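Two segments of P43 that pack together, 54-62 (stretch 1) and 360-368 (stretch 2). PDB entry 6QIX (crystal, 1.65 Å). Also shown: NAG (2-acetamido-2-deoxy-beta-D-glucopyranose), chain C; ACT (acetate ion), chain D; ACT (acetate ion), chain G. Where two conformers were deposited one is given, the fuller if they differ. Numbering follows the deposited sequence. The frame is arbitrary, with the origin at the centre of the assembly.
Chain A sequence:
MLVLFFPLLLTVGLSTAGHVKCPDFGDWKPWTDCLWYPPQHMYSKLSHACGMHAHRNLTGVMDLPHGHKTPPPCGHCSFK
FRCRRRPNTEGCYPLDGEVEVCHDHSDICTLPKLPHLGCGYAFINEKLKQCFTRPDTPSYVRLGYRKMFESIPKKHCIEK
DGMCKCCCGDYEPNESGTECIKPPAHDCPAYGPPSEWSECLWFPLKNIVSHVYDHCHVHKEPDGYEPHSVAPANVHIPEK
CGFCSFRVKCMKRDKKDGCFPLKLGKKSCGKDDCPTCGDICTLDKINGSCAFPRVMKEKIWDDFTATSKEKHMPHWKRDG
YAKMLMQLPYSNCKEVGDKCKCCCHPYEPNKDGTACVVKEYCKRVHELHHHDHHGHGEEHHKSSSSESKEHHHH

Stretch 1, residues 54-62: AHRNLTGVM
Stretch 2, residues 360-368: EYCKRVHEL

Segments distant in sequence often pack without sharing regular secondary structure, and residues 54-62 and 360-368 of P43 illustrate how one arginine can join two irregular backbones. Stretch 1, neither helix nor strand, runs extended at Arg56 (phi/psi -78/148) and Asn57 (-109/104), then bends through Leu58 (-95/0), Thr59 (-57/132) and Gly60 (89/-11), with Val61 N hydrogen-bonded to Leu58 O at 3.0 Å. At Gly60 a side chain would jam against the preceding carbonyl oxygen, so glycine fits the turn. Stretch 2 opens with a 3-10 segment, 360-362, extends at Lys363 (-62/144) and Arg364 (-58/152), and Val365 to Glu367 take helical phi/psi (-53/-41, -73/-22, -80/-19) without the regular bonds: Glu367 N meets Arg364 O at 2.8 Å, and Glu367 OE1 accepts from Arg364 N at 2.9 Å. First CA to last, the stretches run in roughly opposite directions. Arg56 CA lies 5.2 Å from Tyr361 CA, and His55 CA 7.6 Å from Leu368 CA. The contact buries 414 Å².

Arg56 leaves its backbone sideways, but its m, t, t chain (chi4 -74°) carries the guanidinium to stretch 2. There NH1 donates to Lys363 O at 2.6 Å and to Tyr361 O at 2.8 Å, while NH2 adds a weak bond to Lys363 O at 2.9 Å. The carbonyls sit near the guanidinium plane, where its N-H groups can reach them; arginine suits a site that needs reach and several donors. The acetate of chain D, probably from the crystallisation liquor, lies at that edge, its O 2.8 Å from Arg56 NE and its OXT 3.1 Å from Arg56 NH2.

Tyr361, chi1 63° (p) and chi2 84°, supplies the apolar counterpart. Val61 points toward stretch 2 in the t rotamer and sets CG2 over one ring face, 3.8 Å from the centroid of the Tyr361 ring and 13° off its normal, a CH-pi contact. Buried Leu58 (m, t) brings CD2 to 4.0 Å from Tyr361 CB. Branched aliphatic side chains thus offer methyls to an aromatic residue. At the more exposed margin, His55 CB touches Leu368 CD1 at 3.5 Å, although the histidine is poorly ordered.

Asn57 (t) accepts from Thr59 N through OD1 at 2.9 Å, while Asn57 ND2 is covalently joined to NAG C1 at 1.5 Å. Lys363, the end of whose side chain leads away from stretch 1, forms a salt bridge from NZ to Glu360 OE1 at 2.8 Å while its carbonyl serves Arg56.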

# COMPACT_ATOMS: atom_id res chain seq x y z
N ALA A 54 -16.86 -10.41 10.24
CA ALA A 54 -15.94 -9.31 9.96
C ALA A 54 -15.22 -9.01 11.26
O ALA A 54 -15.67 -8.20 12.08
CB ALA A 54 -16.68 -8.08 9.43
N HIS A 55 -14.07 -9.66 11.47
CA HIS A 55 -13.38 -9.58 12.75
C HIS A 55 -12.39 -8.43 12.83
O HIS A 55 -12.05 -8.00 13.94
CB HIS A 55 -12.65 -10.89 13.03
CG HIS A 55 -13.56 -12.04 13.31
ND1 HIS A 55 -14.50 -12.02 14.32
CD2 HIS A 55 -13.68 -13.26 12.72
CE1 HIS A 55 -15.15 -13.17 14.34
NE2 HIS A 55 -14.67 -13.94 13.38
N ARG A 56 -11.91 -7.92 11.70
CA ARG A 56 -10.99 -6.80 11.73
C ARG A 56 -11.73 -5.50 12.00
O ARG A 56 -12.88 -5.32 11.57
CB ARG A 56 -10.23 -6.68 10.40
CG ARG A 56 -9.47 -7.92 10.02
CD ARG A 56 -8.85 -7.83 8.61
NE ARG A 56 -8.35 -9.14 8.21
CZ ARG A 56 -7.25 -9.71 8.71
NH1 ARG A 56 -6.51 -9.05 9.59
NH2 ARG A 56 -6.88 -10.92 8.31
N ASN A 57 -11.06 -4.58 12.69
CA ASN A 57 -11.56 -3.21 12.82
C ASN A 57 -10.66 -2.30 11.99
O ASN A 57 -9.55 -1.98 12.40
CB ASN A 57 -11.58 -2.77 14.28
CG ASN A 57 -11.91 -1.29 14.44
OD1 ASN A 57 -12.26 -0.63 13.47
ND2 ASN A 57 -11.78 -0.76 15.67
N LEU A 58 -11.15 -1.86 10.82
CA LEU A 58 -10.36 -1.01 9.95
C LEU A 58 -10.66 0.47 10.14
O LEU A 58 -10.06 1.30 9.45
CB LEU A 58 -10.59 -1.36 8.47
CG LEU A 58 -10.35 -2.80 8.04
CD1 LEU A 58 -10.56 -2.96 6.51
CD2 LEU A 58 -8.94 -3.24 8.43
N THR A 59 -11.57 0.81 11.04
CA THR A 59 -11.87 2.21 11.26
C THR A 59 -10.61 2.96 11.65
O THR A 59 -9.87 2.53 12.53
CB THR A 59 -12.93 2.35 12.35
OG1 THR A 59 -14.09 1.60 11.98
CG2 THR A 59 -13.32 3.81 12.53
N GLY A 60 -10.37 4.10 11.01
CA GLY A 60 -9.22 4.92 11.32
C GLY A 60 -7.97 4.58 10.54
O GLY A 60 -7.00 5.35 10.58
N VAL A 61 -7.97 3.46 9.82
CA VAL A 61 -6.78 3.06 9.08
C VAL A 61 -6.68 3.80 7.76
O VAL A 61 -5.59 4.21 7.36
CB VAL A 61 -6.79 1.54 8.87
CG1 VAL A 61 -5.59 1.10 8.05
CG2 VAL A 61 -6.85 0.82 10.20
N MET A 62 -7.78 3.96 7.04
CA MET A 62 -7.72 4.66 5.76
C MET A 62 -9.05 5.38 5.53
O MET A 62 -9.68 5.27 4.48
CB MET A 62 -7.39 3.70 4.62
CG MET A 62 -8.05 2.34 4.70
SD MET A 62 -8.22 1.56 3.07
CE MET A 62 -6.74 2.16 2.25
N GLU A 360 -3.17 -5.15 15.26
CA GLU A 360 -4.31 -6.04 15.41
C GLU A 360 -5.06 -6.23 14.09
O GLU A 360 -5.48 -7.34 13.76
CB GLU A 360 -5.27 -5.54 16.48
CG GLU A 360 -6.36 -6.54 16.78
CD GLU A 360 -5.87 -7.77 17.56
OE1 GLU A 360 -4.74 -7.76 18.13
OE2 GLU A 360 -6.66 -8.75 17.63
N TYR A 361 -5.23 -5.15 13.32
CA TYR A 361 -6.03 -5.29 12.11
C TYR A 361 -5.27 -6.02 11.02
O TYR A 361 -5.89 -6.39 10.02
CB TYR A 361 -6.51 -3.91 11.58
CG TYR A 361 -5.43 -2.95 11.16
CD1 TYR A 361 -4.86 -3.00 9.89
CD2 TYR A 361 -4.98 -1.98 12.03
CE1 TYR A 361 -3.88 -2.13 9.53
CE2 TYR A 361 -4.01 -1.09 11.67
CZ TYR A 361 -3.46 -1.18 10.43
OH TYR A 361 -2.48 -0.27 10.07
N CYS A 362 -3.97 -6.28 11.20
CA CYS A 362 -3.20 -7.03 10.22
C CYS A 362 -3.11 -8.52 10.52
O CYS A 362 -2.64 -9.27 9.67
CB CYS A 362 -1.75 -6.53 10.11
SG CYS A 362 -1.57 -5.03 9.18
N LYS A 363 -3.52 -8.95 11.70
CA LYS A 363 -3.32 -10.33 12.10
C LYS A 363 -4.07 -11.28 11.18
O LYS A 363 -5.16 -10.97 10.69
CB LYS A 363 -3.80 -10.52 13.55
CG LYS A 363 -2.75 -10.10 14.58
CD LYS A 363 -3.25 -10.20 16.01
CE LYS A 363 -2.18 -9.70 16.96
NZ LYS A 363 -2.65 -9.64 18.36
N ARG A 364 -3.46 -12.44 10.93
CA ARG A 364 -4.17 -13.51 10.23
C ARG A 364 -5.43 -13.86 11.01
O ARG A 364 -5.50 -13.69 12.22
CB ARG A 364 -3.26 -14.73 10.05
CG ARG A 364 -2.31 -14.58 8.88
CD ARG A 364 -1.37 -15.75 8.74
NE ARG A 364 -2.02 -16.89 8.12
CZ ARG A 364 -1.44 -18.06 7.89
NH1 ARG A 364 -0.18 -18.26 8.24
NH2 ARG A 364 -2.12 -19.04 7.32
N VAL A 365 -6.44 -14.35 10.29
CA VAL A 365 -7.74 -14.59 10.92
C VAL A 365 -7.58 -15.47 12.16
O VAL A 365 -8.18 -15.19 13.20
CB VAL A 365 -8.73 -15.20 9.91
CG1 VAL A 365 -8.99 -14.23 8.75
CG2 VAL A 365 -8.20 -16.54 9.40
N HIS A 366 -6.73 -16.50 12.08
CA HIS A 366 -6.57 -17.40 13.22
C HIS A 366 -5.79 -16.77 14.38
O HIS A 366 -5.90 -17.24 15.51
CB HIS A 366 -5.87 -18.70 12.79
CG HIS A 366 -4.38 -18.58 12.66
ND1 HIS A 366 -3.76 -18.29 11.45
CD2 HIS A 366 -3.39 -18.69 13.57
CE1 HIS A 366 -2.45 -18.24 11.64
NE2 HIS A 366 -2.20 -18.48 12.91
N GLU A 367 -5.00 -15.73 14.12
CA GLU A 367 -4.30 -15.04 15.20
C GLU A 367 -5.20 -14.05 15.94
O GLU A 367 -4.86 -13.66 17.06
CB GLU A 367 -3.08 -14.29 14.65
CG GLU A 367 -1.95 -15.16 14.08
CD GLU A 367 -0.92 -14.35 13.29
OE1 GLU A 367 -1.28 -13.27 12.72
OE2 GLU A 367 0.25 -14.81 13.23
N LEU A 368 -6.32 -13.63 15.35
CA LEU A 368 -7.20 -12.64 15.98
C LEU A 368 -7.68 -13.15 17.34
O LEU A 368 -8.86 -13.10 17.64
CB LEU A 368 -8.40 -12.33 15.08
CG LEU A 368 -8.09 -11.54 13.80
CD1 LEU A 368 -9.23 -11.63 12.76
CD2 LEU A 368 -7.80 -10.07 14.10
C1 NAG C . -12.07 0.64 15.94
C2 NAG C . -12.74 0.82 17.30
C3 NAG C . -13.07 2.30 17.54
C4 NAG C . -11.81 3.15 17.39
C5 NAG C . -11.16 2.91 16.04
C6 NAG C . -9.84 3.64 15.88
C7 NAG C . -13.97 -1.16 18.07
C8 NAG C . -15.29 -1.87 18.09
N2 NAG C . -13.94 0.00 17.41
O3 NAG C . -13.61 2.47 18.85
O4 NAG C . -12.14 4.53 17.52
O5 NAG C . -10.89 1.50 15.86
O6 NAG C . -8.73 2.89 16.34
O7 NAG C . -12.98 -1.61 18.65
C ACT D . -10.17 -11.35 6.38
O ACT D . -10.61 -10.58 7.26
OXT ACT D . -8.99 -11.76 6.22
CH3 ACT D . -11.22 -11.79 5.34
C ACT G . -4.87 -17.49 6.29
O ACT G . -4.46 -18.68 6.29
OXT ACT G . -4.57 -16.55 7.07
CH3 ACT G . -5.85 -17.09 5.17